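PDB 3C9H: ABC transporter, substrate binding protein from Agrobacterium tumefaciens, which probably binds a solute in the periplasm and hands it to its ABC transporter for import, and also binds a magnesium ion. Local coordinates for residues D89-S94 / L266-A271; G106-S111 / R126-A131; H170-T175 / R227-Y232. All coordinates share one frame; numbering follows the deposited sequence.

Contact 1: residues D89-S94 / L266-A271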
ATOM      1  N   ASP A  89       3.998  18.622   3.708  1.00 20.55           N
ATOM      2  CA  ASP A  89       3.342  18.823   4.980  1.00 20.16           C
ATOM      3  C   ASP A  89       2.764  17.508   5.545  1.00 19.94           C
ATOM      4  O   ASP A  89       2.504  17.413   6.756  1.00 19.04           O
ATOM      5  CB  ASP A  89       2.235  19.850   4.795  1.00 21.29           C
ATOM      6  CG  ASP A  89       2.756  21.170   4.222  1.00 22.75           C
ATOM      7  OD1 ASP A  89       3.831  21.592   4.662  1.00 25.51           O
ATOM      8  OD2 ASP A  89       2.125  21.768   3.329  1.00 25.62           O
ATOM      9  N   PHE A  90       2.528  16.543   4.650  1.00 18.79           N
ATOM     10  CA  PHE A  90       1.981  15.213   4.957  1.00 18.71           C
ATOM     11  C   PHE A  90       2.569  14.178   3.999  1.00 18.08           C
ATOM     12  O   PHE A  90       2.602  14.395   2.774  1.00 19.17           O
ATOM     13  CB  PHE A  90       0.444  15.223   4.863  1.00 18.57           C
ATOM     14  CG  PHE A  90      -0.215  13.975   5.407  1.00 19.20           C
ATOM     15  CD1 PHE A  90      -0.082  13.603   6.733  1.00 20.08           C
ATOM     16  CD2 PHE A  90      -0.974  13.180   4.591  1.00 17.83           C
ATOM     17  CE1 PHE A  90      -0.697  12.431   7.202  1.00 18.90           C
ATOM     18  CE2 PHE A  90      -1.595  12.023   5.060  1.00 19.84           C
ATOM     19  CZ  PHE A  90      -1.444  11.656   6.374  1.00 19.03           C
ATOM     20  N   ALA A  91       3.068  13.071   4.564  1.00 17.70           N
ATOM     21  CA  ALA A  91       3.595  11.962   3.815  1.00 17.03           C
ATOM     22  C   ALA A  91       2.708  10.780   4.102  1.00 16.58           C
ATOM     23  O   ALA A  91       2.476  10.433   5.269  1.00 16.24           O
ATOM     24  CB  ALA A  91       5.045  11.651   4.220  1.00 18.48           C
ATOM     25  N   PHE A  92       2.221  10.143   3.060  1.00 15.92           N
ATOM     26  CA  PHE A  92       1.264   9.038   3.188  1.00 16.81           C
ATOM     27  C   PHE A  92       1.696   7.887   2.284  1.00 17.55           C
ATOM     28  O   PHE A  92       1.671   8.015   1.042  1.00 18.08           O
ATOM     29  CB  PHE A  92      -0.122   9.569   2.822  1.00 17.46           C
ATOM     30  CG  PHE A  92      -1.262   8.585   3.082  1.00 16.75           C
ATOM     31  CD1 PHE A  92      -1.450   8.044   4.327  1.00 16.70           C
ATOM     32  CD2 PHE A  92      -2.182   8.286   2.077  1.00 17.54           C
ATOM     33  CE1 PHE A  92      -2.488   7.171   4.580  1.00 17.99           C
ATOM     34  CE2 PHE A  92      -3.236   7.421   2.335  1.00 19.15           C
ATOM     35  CZ  PHE A  92      -3.371   6.867   3.599  1.00 19.79           C
ATOM     36  N   SER A  93       2.099   6.763   2.893  1.00 17.81           N
ATOM     37  CA  SER A  93       2.784   5.696   2.181  1.00 17.85           C
ATOM     38  C   SER A  93       2.434   4.314   2.691  1.00 18.66           C
ATOM     39  O   SER A  93       2.307   4.091   3.905  1.00 18.06           O
ATOM     40  CB  SER A  93       4.288   5.894   2.321  1.00 18.07           C
ATOM     41  OG  SER A  93       5.008   4.867   1.681  1.00 16.54           O
ATOM     42  N   SER A  94       2.318   3.398   1.739  1.00 18.27           N
ATOM     43  CA  SER A  94       2.101   2.002   1.989  1.00 18.56           C
ATOM     44  C   SER A  94       3.420   1.279   2.298  1.00 18.66           C
ATOM     45  O   SER A  94       3.395   0.109   2.695  1.00 20.20           O
ATOM     46  CB  SER A  94       1.394   1.351   0.815  1.00 17.86           C
ATOM     47  OG  SER A  94       2.062   1.642  -0.391  1.00 18.23           O
ATOM     48  N   LEU A 266       2.309  10.575   8.354  1.00 17.19           N
ATOM     49  CA  LEU A 266       3.150  11.376   9.277  1.00 16.93           C
ATOM     50  C   LEU A 266       3.353  12.776   8.692  1.00 17.59           C
ATOM     51  O   LEU A 266       3.166  12.972   7.505  1.00 17.54           O
ATOM     52  CB  LEU A 266       4.494  10.691   9.530  1.00 16.40           C
ATOM     53  CG  LEU A 266       5.444  10.471   8.340  1.00 16.61           C
ATOM     54  CD1 LEU A 266       6.216  11.758   8.023  1.00 16.16           C
ATOM     55  CD2 LEU A 266       6.437   9.269   8.589  1.00 16.82           C
ATOM     56  N   VAL A 267       3.694  13.729   9.562  1.00 17.85           N
ATOM     57  CA  VAL A 267       4.019  15.091   9.200  1.00 18.41           C
ATOM     58  C   VAL A 267       5.526  15.208   9.282  1.00 18.67           C
ATOM     59  O   VAL A 267       6.093  14.985  10.351  1.00 19.13           O
ATOM     60  CB  VAL A 267       3.392  16.103  10.192  1.00 19.25           C
ATOM     61  CG1 VAL A 267       3.914  17.523   9.922  1.00 17.45           C
ATOM     62  CG2 VAL A 267       1.864  16.025  10.125  1.00 18.03           C
ATOM     63  N   PRO A 268       6.178  15.497   8.150  1.00 18.65           N
ATOM     64  CA  PRO A 268       7.609  15.695   8.124  1.00 19.71           C
ATOM     65  C   PRO A 268       8.086  16.846   9.048  1.00 20.19           C
ATOM     66  O   PRO A 268       7.420  17.868   9.202  1.00 20.63           O
ATOM     67  CB  PRO A 268       7.894  16.010   6.640  1.00 18.82           C
ATOM     68  CG  PRO A 268       6.756  15.318   5.888  1.00 18.92           C
ATOM     69  CD  PRO A 268       5.586  15.602   6.799  1.00 19.11           C
ATOM     70  N   GLU A 269       9.237  16.639   9.670  1.00 22.30           N
ATOM     71  CA  GLU A 269       9.921  17.655  10.456  1.00 22.37           C
ATOM     72  C   GLU A 269      10.105  18.975   9.691  1.00 22.58           C
ATOM     73  O   GLU A 269       9.960  20.059  10.279  1.00 22.77           O
ATOM     74  CB  GLU A 269      11.281  17.107  10.882  1.00 22.99           C
ATOM     75  CG  GLU A 269      12.018  17.973  11.867  1.00 23.81           C
ATOM     76  CD  GLU A 269      12.904  19.012  11.214  1.00 31.73           C
ATOM     77  OE1 GLU A 269      13.142  18.926   9.981  1.00 33.80           O
ATOM     78  OE2 GLU A 269      13.394  19.916  11.943  1.00 37.79           O
ATOM     79  N   ALA A 270      10.397  18.881   8.387  1.00 22.43           N
ATOM     80  CA  ALA A 270      10.687  20.056   7.537  1.00 23.31           C
ATOM     81  C   ALA A 270       9.481  20.557   6.737  1.00 23.65           C
ATOM     82  O   ALA A 270       9.625  21.305   5.760  1.00 23.87           O
ATOM     83  CB  ALA A 270      11.810  19.740   6.603  1.00 23.65           C
ATOM     84  N   ALA A 271       8.293  20.157   7.152  1.00 23.51           N
ATOM     85  CA  ALA A 271       7.055  20.670   6.584  1.00 23.76           C
ATOM     86  C   ALA A 271       7.078  22.190   6.575  1.00 24.39           C
ATOM     87  O   ALA A 271       7.484  22.805   7.562  1.00 22.58           O
ATOM     88  CB  ALA A 271       5.867  20.181   7.400  1.00 22.32           C
TER

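Contact 2: residues G106-S111 / R126-A131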
ATOM      1  N   GLY A 106      14.436  10.929  12.598  1.00 25.26           N
ATOM      2  CA  GLY A 106      14.246  12.346  12.861  1.00 24.93           C
ATOM      3  C   GLY A 106      13.605  13.159  11.749  1.00 23.99           C
ATOM      4  O   GLY A 106      13.520  14.377  11.869  1.00 23.79           O
ATOM      5  N   TYR A 107      13.137  12.487  10.688  1.00 23.27           N
ATOM      6  CA  TYR A 107      12.527  13.155   9.545  1.00 22.77           C
ATOM      7  C   TYR A 107      11.026  13.439   9.704  1.00 22.28           C
ATOM      8  O   TYR A 107      10.435  14.121   8.864  1.00 21.34           O
ATOM      9  CB  TYR A 107      12.809  12.365   8.241  1.00 23.48           C
ATOM     10  CG  TYR A 107      14.269  12.396   7.845  1.00 21.65           C
ATOM     11  CD1 TYR A 107      14.773  13.402   7.021  1.00 22.54           C
ATOM     12  CD2 TYR A 107      15.155  11.438   8.323  1.00 25.50           C
ATOM     13  CE1 TYR A 107      16.127  13.453   6.685  1.00 23.13           C
ATOM     14  CE2 TYR A 107      16.519  11.466   7.981  1.00 24.80           C
ATOM     15  CZ  TYR A 107      16.997  12.479   7.171  1.00 24.24           C
ATOM     16  OH  TYR A 107      18.329  12.503   6.841  1.00 24.85           O
ATOM     17  N   ALA A 108      10.421  12.936  10.780  1.00 22.04           N
ATOM     18  CA  ALA A 108       9.048  13.239  11.125  1.00 23.22           C
ATOM     19  C   ALA A 108       9.010  14.139  12.365  1.00 23.79           C
ATOM     20  O   ALA A 108      10.036  14.369  13.031  1.00 25.13           O
ATOM     21  CB  ALA A 108       8.262  11.952  11.356  1.00 21.80           C
ATOM     22  N   GLN A 109       7.825  14.664  12.661  1.00 24.35           N
ATOM     23  CA  GLN A 109       7.584  15.359  13.917  1.00 24.32           C
ATOM     24  C   GLN A 109       6.281  14.832  14.534  1.00 24.60           C
ATOM     25  O   GLN A 109       5.397  14.350  13.827  1.00 23.60           O
ATOM     26  CB  GLN A 109       7.549  16.881  13.722  1.00 24.38           C
ATOM     27  CG  GLN A 109       6.502  17.392  12.743  1.00 23.95           C
ATOM     28  CD  GLN A 109       6.487  18.907  12.676  1.00 24.17           C
ATOM     29  OE1 GLN A 109       6.054  19.559  13.611  1.00 24.59           O
ATOM     30  NE2 GLN A 109       6.968  19.471  11.574  1.00 21.47           N
ATOM     31  N   ARG A 110       6.201  14.919  15.859  1.00 24.35           N
ATOM     32  CA  ARG A 110       5.094  14.392  16.625  1.00 24.84           C
ATOM     33  C   ARG A 110       3.826  15.157  16.298  1.00 24.03           C
ATOM     34  O   ARG A 110       3.840  16.391  16.105  1.00 23.57           O
ATOM     35  CB  ARG A 110       5.419  14.477  18.132  1.00 25.03           C
ATOM     36  CG  ARG A 110       4.422  13.844  19.054  1.00 26.20           C
ATOM     37  CD  ARG A 110       4.880  13.961  20.542  1.00 28.52           C
ATOM     38  NE  ARG A 110       4.035  13.188  21.463  1.00 31.11           N
ATOM     39  CZ  ARG A 110       4.335  11.982  21.940  1.00 33.65           C
ATOM     40  NH1 ARG A 110       5.462  11.352  21.595  1.00 35.79           N
ATOM     41  NH2 ARG A 110       3.493  11.393  22.771  1.00 34.76           N
ATOM     42  N   SER A 111       2.727  14.419  16.255  1.00 23.64           N
ATOM     43  CA  SER A 111       1.420  14.991  16.016  1.00 24.16           C
ATOM     44  C   SER A 111       0.475  14.560  17.119  1.00 24.93           C
ATOM     45  O   SER A 111      -0.076  13.460  17.068  1.00 24.27           O
ATOM     46  CB  SER A 111       0.870  14.519  14.672  1.00 23.71           C
ATOM     47  OG  SER A 111       1.631  15.021  13.617  1.00 21.57           O
ATOM     48  N   ARG A 126       4.547   6.460  18.645  1.00 24.24           N
ATOM     49  CA  ARG A 126       4.925   7.717  19.307  1.00 25.58           C
ATOM     50  C   ARG A 126       4.177   8.957  18.890  1.00 23.67           C
ATOM     51  O   ARG A 126       4.760  10.040  18.858  1.00 23.17           O
ATOM     52  CB  ARG A 126       6.410   7.973  19.100  1.00 25.39           C
ATOM     53  CG  ARG A 126       7.262   6.868  19.636  1.00 28.87           C
ATOM     54  CD  ARG A 126       8.673   7.334  19.728  1.00 31.84           C
ATOM     55  NE  ARG A 126       9.510   6.329  20.355  1.00 37.36           N
ATOM     56  CZ  ARG A 126      10.839   6.270  20.241  1.00 40.04           C
ATOM     57  NH1 ARG A 126      11.519   7.147  19.493  1.00 40.94           N
ATOM     58  NH2 ARG A 126      11.488   5.298  20.861  1.00 40.55           N
ATOM     59  N   ASN A 127       2.880   8.807  18.618  1.00 23.02           N
ATOM     60  CA  ASN A 127       2.019   9.921  18.180  1.00 22.50           C
ATOM     61  C   ASN A 127       2.586  10.633  16.938  1.00 21.62           C
ATOM     62  O   ASN A 127       2.230  11.775  16.642  1.00 20.82           O
ATOM     63  CB  ASN A 127       1.808  10.912  19.335  1.00 22.60           C
ATOM     64  CG  ASN A 127       0.611  10.568  20.225  1.00 23.58           C
ATOM     65  OD1 ASN A 127       0.084  11.449  20.911  1.00 27.51           O
ATOM     66  ND2 ASN A 127       0.187   9.319  20.228  1.00 19.64           N
ATOM     67  N   THR A 128       3.406   9.903  16.189  1.00 20.81           N
ATOM     68  CA  THR A 128       4.199  10.454  15.094  1.00 20.83           C
ATOM     69  C   THR A 128       3.847   9.829  13.737  1.00 20.28           C
ATOM     70  O   THR A 128       3.522  10.553  12.798  1.00 21.53           O
ATOM     71  CB  THR A 128       5.720  10.288  15.382  1.00 19.87           C
ATOM     72  OG1 THR A 128       6.040  10.997  16.583  1.00 20.98           O
ATOM     73  CG2 THR A 128       6.570  10.889  14.237  1.00 20.36           C
ATOM     74  N   ALA A 129       3.956   8.496  13.652  1.00 19.97           N
ATOM     75  CA  ALA A 129       3.530   7.682  12.514  1.00 19.51           C
ATOM     76  C   ALA A 129       2.271   6.885  12.870  1.00 19.55           C
ATOM     77  O   ALA A 129       2.237   6.136  13.884  1.00 20.32           O
ATOM     78  CB  ALA A 129       4.638   6.715  12.129  1.00 18.99           C
ATOM     79  N   TYR A 130       1.235   7.059  12.063  1.00 18.40           N
ATOM     80  CA  TYR A 130      -0.046   6.415  12.276  1.00 18.56           C
ATOM     81  C   TYR A 130      -0.435   5.536  11.101  1.00 18.47           C
ATOM     82  O   TYR A 130      -0.463   5.998   9.948  1.00 17.77           O
ATOM     83  CB  TYR A 130      -1.132   7.475  12.445  1.00 18.39           C
ATOM     84  CG  TYR A 130      -0.970   8.397  13.638  1.00 18.16           C
ATOM     85  CD1 TYR A 130      -1.570   8.085  14.837  1.00 19.30           C
ATOM     86  CD2 TYR A 130      -0.261   9.607  13.550  1.00 17.64           C
ATOM     87  CE1 TYR A 130      -1.460   8.927  15.956  1.00 18.88           C
ATOM     88  CE2 TYR A 130      -0.142  10.454  14.665  1.00 18.05           C
ATOM     89  CZ  TYR A 130      -0.750  10.103  15.858  1.00 18.28           C
ATOM     90  OH  TYR A 130      -0.678  10.904  16.952  1.00 18.16           O
ATOM     91  N   ALA A 131      -0.785   4.299  11.394  1.00 18.83           N
ATOM     92  CA  ALA A 131      -1.342   3.379  10.413  1.00 19.28           C
ATOM     93  C   ALA A 131      -2.796   3.739  10.235  1.00 20.30           C
ATOM     94  O   ALA A 131      -3.548   3.800  11.224  1.00 21.36           O
ATOM     95  CB  ALA A 131      -1.247   1.924  10.910  1.00 19.75           C
TER
HETATM   96  O   HOH W   1       3.454  13.113  12.480  1.00 21.99           O

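Contact 3: residues H170-T175 / R227-Y232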
ATOM      1  N   HIS A 170       3.169 -18.643 -19.640  1.00 37.86           N
ATOM      2  CA  HIS A 170       4.517 -18.101 -19.750  1.00 36.87           C
ATOM      3  C   HIS A 170       4.558 -16.648 -20.241  1.00 35.67           C
ATOM      4  O   HIS A 170       4.066 -16.336 -21.322  1.00 35.32           O
ATOM      5  CB  HIS A 170       5.415 -18.967 -20.632  1.00 37.37           C
ATOM      6  CG  HIS A 170       6.856 -18.587 -20.533  1.00 37.17           C
ATOM      7  ND1 HIS A 170       7.714 -19.169 -19.628  1.00 36.81           N
ATOM      8  CD2 HIS A 170       7.569 -17.632 -21.171  1.00 37.27           C
ATOM      9  CE1 HIS A 170       8.902 -18.599 -19.724  1.00 37.11           C
ATOM     10  NE2 HIS A 170       8.840 -17.667 -20.657  1.00 36.76           N
ATOM     11  N   GLY A 171       5.153 -15.771 -19.429  1.00 33.88           N
ATOM     12  CA  GLY A 171       5.153 -14.344 -19.694  1.00 32.34           C
ATOM     13  C   GLY A 171       3.791 -13.689 -19.539  1.00 31.00           C
ATOM     14  O   GLY A 171       3.603 -12.568 -19.975  1.00 30.56           O
ATOM     15  N   ARG A 172       2.838 -14.384 -18.923  1.00 29.57           N
ATOM     16  CA  ARG A 172       1.496 -13.841 -18.733  1.00 29.12           C
ATOM     17  C   ARG A 172       1.093 -13.873 -17.254  1.00 27.67           C
ATOM     18  O   ARG A 172      -0.090 -13.923 -16.903  1.00 26.46           O
ATOM     19  CB  ARG A 172       0.494 -14.569 -19.634  1.00 29.50           C
ATOM     20  CG  ARG A 172       0.816 -14.304 -21.104  1.00 30.90           C
ATOM     21  CD  ARG A 172      -0.115 -14.969 -22.072  1.00 32.41           C
ATOM     22  NE  ARG A 172      -1.474 -14.473 -21.940  1.00 34.89           N
ATOM     23  CZ  ARG A 172      -2.554 -15.241 -21.797  1.00 36.22           C
ATOM     24  NH1 ARG A 172      -2.476 -16.569 -21.804  1.00 38.33           N
ATOM     25  NH2 ARG A 172      -3.735 -14.668 -21.667  1.00 36.57           N
ATOM     26  N   ILE A 173       2.095 -13.802 -16.382  1.00 26.16           N
ATOM     27  CA  ILE A 173       1.837 -13.533 -14.961  1.00 25.82           C
ATOM     28  C   ILE A 173       2.694 -12.371 -14.533  1.00 24.37           C
ATOM     29  O   ILE A 173       3.713 -12.064 -15.159  1.00 22.66           O
ATOM     30  CB  ILE A 173       2.086 -14.753 -14.049  1.00 25.42           C
ATOM     31  CG1 ILE A 173       3.561 -15.157 -14.093  1.00 26.36           C
ATOM     32  CG2 ILE A 173       1.155 -15.923 -14.468  1.00 26.08           C
ATOM     33  CD1 ILE A 173       3.942 -16.131 -13.034  1.00 25.81           C
ATOM     34  N   ALA A 174       2.273 -11.715 -13.459  1.00 24.03           N
ATOM     35  CA  ALA A 174       2.930 -10.488 -13.030  1.00 23.30           C
ATOM     36  C   ALA A 174       2.902 -10.300 -11.505  1.00 22.74           C
ATOM     37  O   ALA A 174       2.025 -10.814 -10.813  1.00 21.40           O
ATOM     38  CB  ALA A 174       2.291  -9.288 -13.708  1.00 23.25           C
ATOM     39  N   THR A 175       3.888  -9.550 -11.016  1.00 22.45           N
ATOM     40  CA  THR A 175       3.989  -9.179  -9.614  1.00 22.21           C
ATOM     41  C   THR A 175       4.771  -7.861  -9.475  1.00 22.16           C
ATOM     42  O   THR A 175       5.230  -7.267 -10.471  1.00 21.37           O
ATOM     43  CB  THR A 175       4.644 -10.302  -8.781  1.00 22.80           C
ATOM     44  OG1 THR A 175       4.434 -10.049  -7.388  1.00 23.20           O
ATOM     45  CG2 THR A 175       6.154 -10.423  -9.075  1.00 22.77           C
ATOM     46  N   ARG A 227      -4.089  -9.692 -21.141  1.00 29.47           N
ATOM     47  CA  ARG A 227      -2.657  -9.822 -21.465  1.00 29.63           C
ATOM     48  C   ARG A 227      -1.953 -10.736 -20.459  1.00 29.13           C
ATOM     49  O   ARG A 227      -1.075 -11.529 -20.831  1.00 29.49           O
ATOM     50  CB  ARG A 227      -1.955  -8.461 -21.508  1.00 29.72           C
ATOM     51  CG  ARG A 227      -2.195  -7.674 -22.804  1.00 31.20           C
ATOM     52  CD  ARG A 227      -1.601  -6.276 -22.731  1.00 30.84           C
ATOM     53  NE  ARG A 227      -2.489  -5.383 -21.999  1.00 32.61           N
ATOM     54  CZ  ARG A 227      -2.235  -4.104 -21.730  1.00 34.15           C
ATOM     55  NH1 ARG A 227      -1.096  -3.549 -22.098  1.00 35.24           N
ATOM     56  NH2 ARG A 227      -3.134  -3.379 -21.077  1.00 34.42           N
ATOM     57  N   PHE A 228      -2.376 -10.619 -19.191  1.00 28.07           N
ATOM     58  CA  PHE A 228      -1.915 -11.454 -18.100  1.00 27.13           C
ATOM     59  C   PHE A 228      -3.075 -12.246 -17.562  1.00 26.19           C
ATOM     60  O   PHE A 228      -4.185 -11.754 -17.517  1.00 26.44           O
ATOM     61  CB  PHE A 228      -1.385 -10.581 -16.952  1.00 26.92           C
ATOM     62  CG  PHE A 228      -0.123  -9.812 -17.280  1.00 26.88           C
ATOM     63  CD1 PHE A 228       0.752 -10.222 -18.268  1.00 27.17           C
ATOM     64  CD2 PHE A 228       0.219  -8.699 -16.519  1.00 28.82           C
ATOM     65  CE1 PHE A 228       1.917  -9.509 -18.537  1.00 27.83           C
ATOM     66  CE2 PHE A 228       1.384  -7.981 -16.783  1.00 27.65           C
ATOM     67  CZ  PHE A 228       2.228  -8.393 -17.796  1.00 27.42           C
ATOM     68  N   VAL A 229      -2.813 -13.467 -17.119  1.00 25.89           N
ATOM     69  CA  VAL A 229      -3.872 -14.305 -16.549  1.00 25.02           C
ATOM     70  C   VAL A 229      -3.912 -14.245 -15.011  1.00 24.44           C
ATOM     71  O   VAL A 229      -4.949 -14.482 -14.409  1.00 24.27           O
ATOM     72  CB  VAL A 229      -3.713 -15.746 -17.022  1.00 25.59           C
ATOM     73  CG1 VAL A 229      -3.786 -15.785 -18.565  1.00 24.78           C
ATOM     74  CG2 VAL A 229      -2.418 -16.380 -16.485  1.00 23.18           C
ATOM     75  N   LEU A 230      -2.776 -13.933 -14.389  1.00 23.59           N
ATOM     76  CA  LEU A 230      -2.647 -13.906 -12.928  1.00 23.14           C
ATOM     77  C   LEU A 230      -1.721 -12.776 -12.473  1.00 22.47           C
ATOM     78  O   LEU A 230      -0.690 -12.510 -13.105  1.00 21.63           O
ATOM     79  CB  LEU A 230      -2.050 -15.224 -12.403  1.00 23.20           C
ATOM     80  CG  LEU A 230      -2.948 -16.455 -12.276  1.00 24.28           C
ATOM     81  CD1 LEU A 230      -2.074 -17.705 -12.122  1.00 24.08           C
ATOM     82  CD2 LEU A 230      -3.931 -16.317 -11.116  1.00 22.84           C
ATOM     83  N   GLY A 231      -2.078 -12.141 -11.362  1.00 22.35           N
ATOM     84  CA  GLY A 231      -1.157 -11.275 -10.625  1.00 22.21           C
ATOM     85  C   GLY A 231      -1.014 -11.711  -9.172  1.00 22.18           C
ATOM     86  O   GLY A 231      -1.969 -12.213  -8.554  1.00 20.60           O
ATOM     87  N   TYR A 232       0.179 -11.499  -8.623  1.00 22.56           N
ATOM     88  CA  TYR A 232       0.531 -11.951  -7.290  1.00 22.66           C
ATOM     89  C   TYR A 232       0.914 -10.751  -6.403  1.00 21.84           C
ATOM     90  O   TYR A 232       1.677  -9.894  -6.835  1.00 20.94           O
ATOM     91  CB  TYR A 232       1.702 -12.952  -7.360  1.00 23.86           C
ATOM     92  CG  TYR A 232       2.200 -13.375  -6.012  1.00 24.20           C
ATOM     93  CD1 TYR A 232       1.510 -14.322  -5.274  1.00 26.88           C
ATOM     94  CD2 TYR A 232       3.355 -12.827  -5.459  1.00 25.90           C
ATOM     95  CE1 TYR A 232       1.935 -14.697  -4.008  1.00 26.89           C
ATOM     96  CE2 TYR A 232       3.799 -13.204  -4.184  1.00 25.74           C
ATOM     97  CZ  TYR A 232       3.084 -14.131  -3.469  1.00 26.10           C
ATOM     98  OH  TYR A 232       3.505 -14.531  -2.218  1.00 27.28           O
TER

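Contact 1: residues D89-S94 / L266-A271
The carbonyl oxygen of Leu266 is held twice from the 89-94 segment. Ala91 N donates a hydrogen bond to it at 2.9 Å, almost perfectly straight (177° at the hydrogen) and nearly along the C=O axis, and Phe90 CA adds a CA-H...O contact to the same Leu266 O at 3.6 Å. The return bond, from Leu266 N to Ala91 O at 3.1 Å, is more bent (155°) but lies in the carbonyl plane. Together the two bonds make Ala91 and Leu266 an antiparallel hydrogen-bonded pair, although the N-to-C directions of the short strands are 134° apart, well short of the 180° of an ideal antiparallel pair. On the face carrying Ala91 and Leu266, Ala91 CB meets Leu266 CD1 at 4.0 Å. Leu266 holds CG in the crowded position between backbone N and carbonyl carbon. Helices 70-82 and 96-104 pack here, through Ile77 on Ala91 and Gln99 and Ser103 on Leu266. Phe90, with CG anti to its backbone N, turns its ring to the other face, where it meets Tyr280 of helix 274-285; its CD1 still passes Leu266 O at 3.4 Å. Beyond the pair the partners are apolar. Asp89 O looks at carbon, Val267 CG1 at 3.5 Å and Pro268 CD at 3.6 Å, and has no hydrogen-bonding partner in the model. Pro268 has no N-H to offer this oxygen; a type I turn from Pro268 to Ala271 follows. The Asp89 carboxylate is instead satisfied by two backbone amides: OD1 takes Asn273 N and OD2 takes Val37 N, while Ala271 CB lies 3.7 Å from OD1. With both oxygens receiving N-H groups in a buried place, Asp89 is probably ionised, and its two hydrogen bonds tie the start of the strand to Val37 and Asn273.

Contact 2: residues G106-S111 / R126-A131
A beta hairpin with a classic bulge, Thr128 and Ala129 both facing Trp125, is here packed against the loop and weak strand of residues 106-111. Arg126 and Asn127, both at positive phi, make the bend of the hairpin. Ser111 reads this bend with both ends of its backbone: its N donates to Asn127 O at 2.7 Å, in the carbonyl plane, while its O accepts from Tyr130 OH at 2.6 Å, nearly along the C=O axis and at the edge of the ring. Tyr130 OH also bonds Ser116 OG, so the phenol is held between two loop partners. A water bridges the two segments, donating to Gln109 O and to Thr128 O (2.6 Å) and accepting from Ser111 OG; it thus links the two backbones and the Ser111 hydroxyl. Thr128 splits its branches. CG2, anti to the backbone N, presses on Ala108 CB at 3.5 Å, whereas OG1 turns back to Arg126 O at 2.8 Å, approaching from above the carbonyl plane. Arg110 extends across the bend, CG anti to its backbone N (chi1 -174°), and lays one guanidinium face over Asn127 CB, 3.8 Å from CZ. Its NH1 comes close to Arg126 O but at a poor angle; the charge is met by Asp112, in a salt bridge to NE. Backbone bonds from Gln109 to Val267 and from Tyr130 to Gly265 place both segments alongside strand 258-268, an arrangement consistent with a lobe of the type II periplasmic binding protein fold.

Contact 3: residues H170-T175 / R227-Y232
From 171 to 175 and from 227 to 232 the chains run 40° apart, with Ile173 paired in parallel to Leu230 and Ala174 to Gly231. The ladder zigzags: Arg172 O accepts from Val229 N at 2.8 Å, Leu230 O from Ala174 N at 3.1 Å, and Ala174 O from Tyr232 N at 2.9 Å, the last nearly along the C=O axis. CA-H groups of Phe228, Ile173 and Gly231 support these same three oxygens. At the far end Thr175 OG1, anti to its backbone N, donates to Tyr232 O at 2.8 Å from above the carbonyl plane and lies in plane at the edge of the Tyr232 ring; the phenol oxygen beyond bonds Asp191 and Arg155. On the face with Ile173 and Leu230 the two side chains lie alongside each other, Ile173 CG2 at 3.9 Å from Leu230 CB, packed against helix 155-164 (Leu162 on Ile173, Phe158 and Tyr161 on Leu230). Strand 173-176 also pairs in parallel with 211-213 on its other edge, and helix 216-224 connects that strand with 230-235, the alpha/beta build expected for a lobe of a type II periplasmic binding protein. Helix 216-224 packs on the opposite face, where Ala174 CB sits 3.5 Å from Phe228 CE2, obliquely to the ring. Arg172 lies at the entrance to the ladder. Its chain bends at chi3 (63°), bringing NE to Arg227 O at 3.2 Å in a bent bond (142°) that meets the carbonyl from above its plane. NH2 bonds Gly226 O and NH1 bonds Glu168 O, so three carbonyls fix the rotation of the guanidinium. Val229 CG1 presses on one of its faces, crossing at about a right angle, 3.3 Å from NH2.

How the contacts relate
From the N terminus, residues 89-94 open contact 1 in the lobe that binds magnesium through Ser41 and Asp43. Contact 2 opens and closes soon after, between 106-111 and 126-131. The chain then crosses to the other lobe, where contact 3 joins 170-175 to 227-232, and returns along strand 258-268, whose end at 266-271 closes contact 1. Contacts 2 and 3 therefore follow in series, both nested inside the long loop of contact 1. Contacts 1 and 2 touch: Pro268 O lies 2.9 Å from Gln109 NE2, a probable hydrogen bond; contact 1 contains the end of strand 258-268, and both segments of contact 2 pair beside it. Contact 3 stands apart, its centre about 34 Å from that of contact 1.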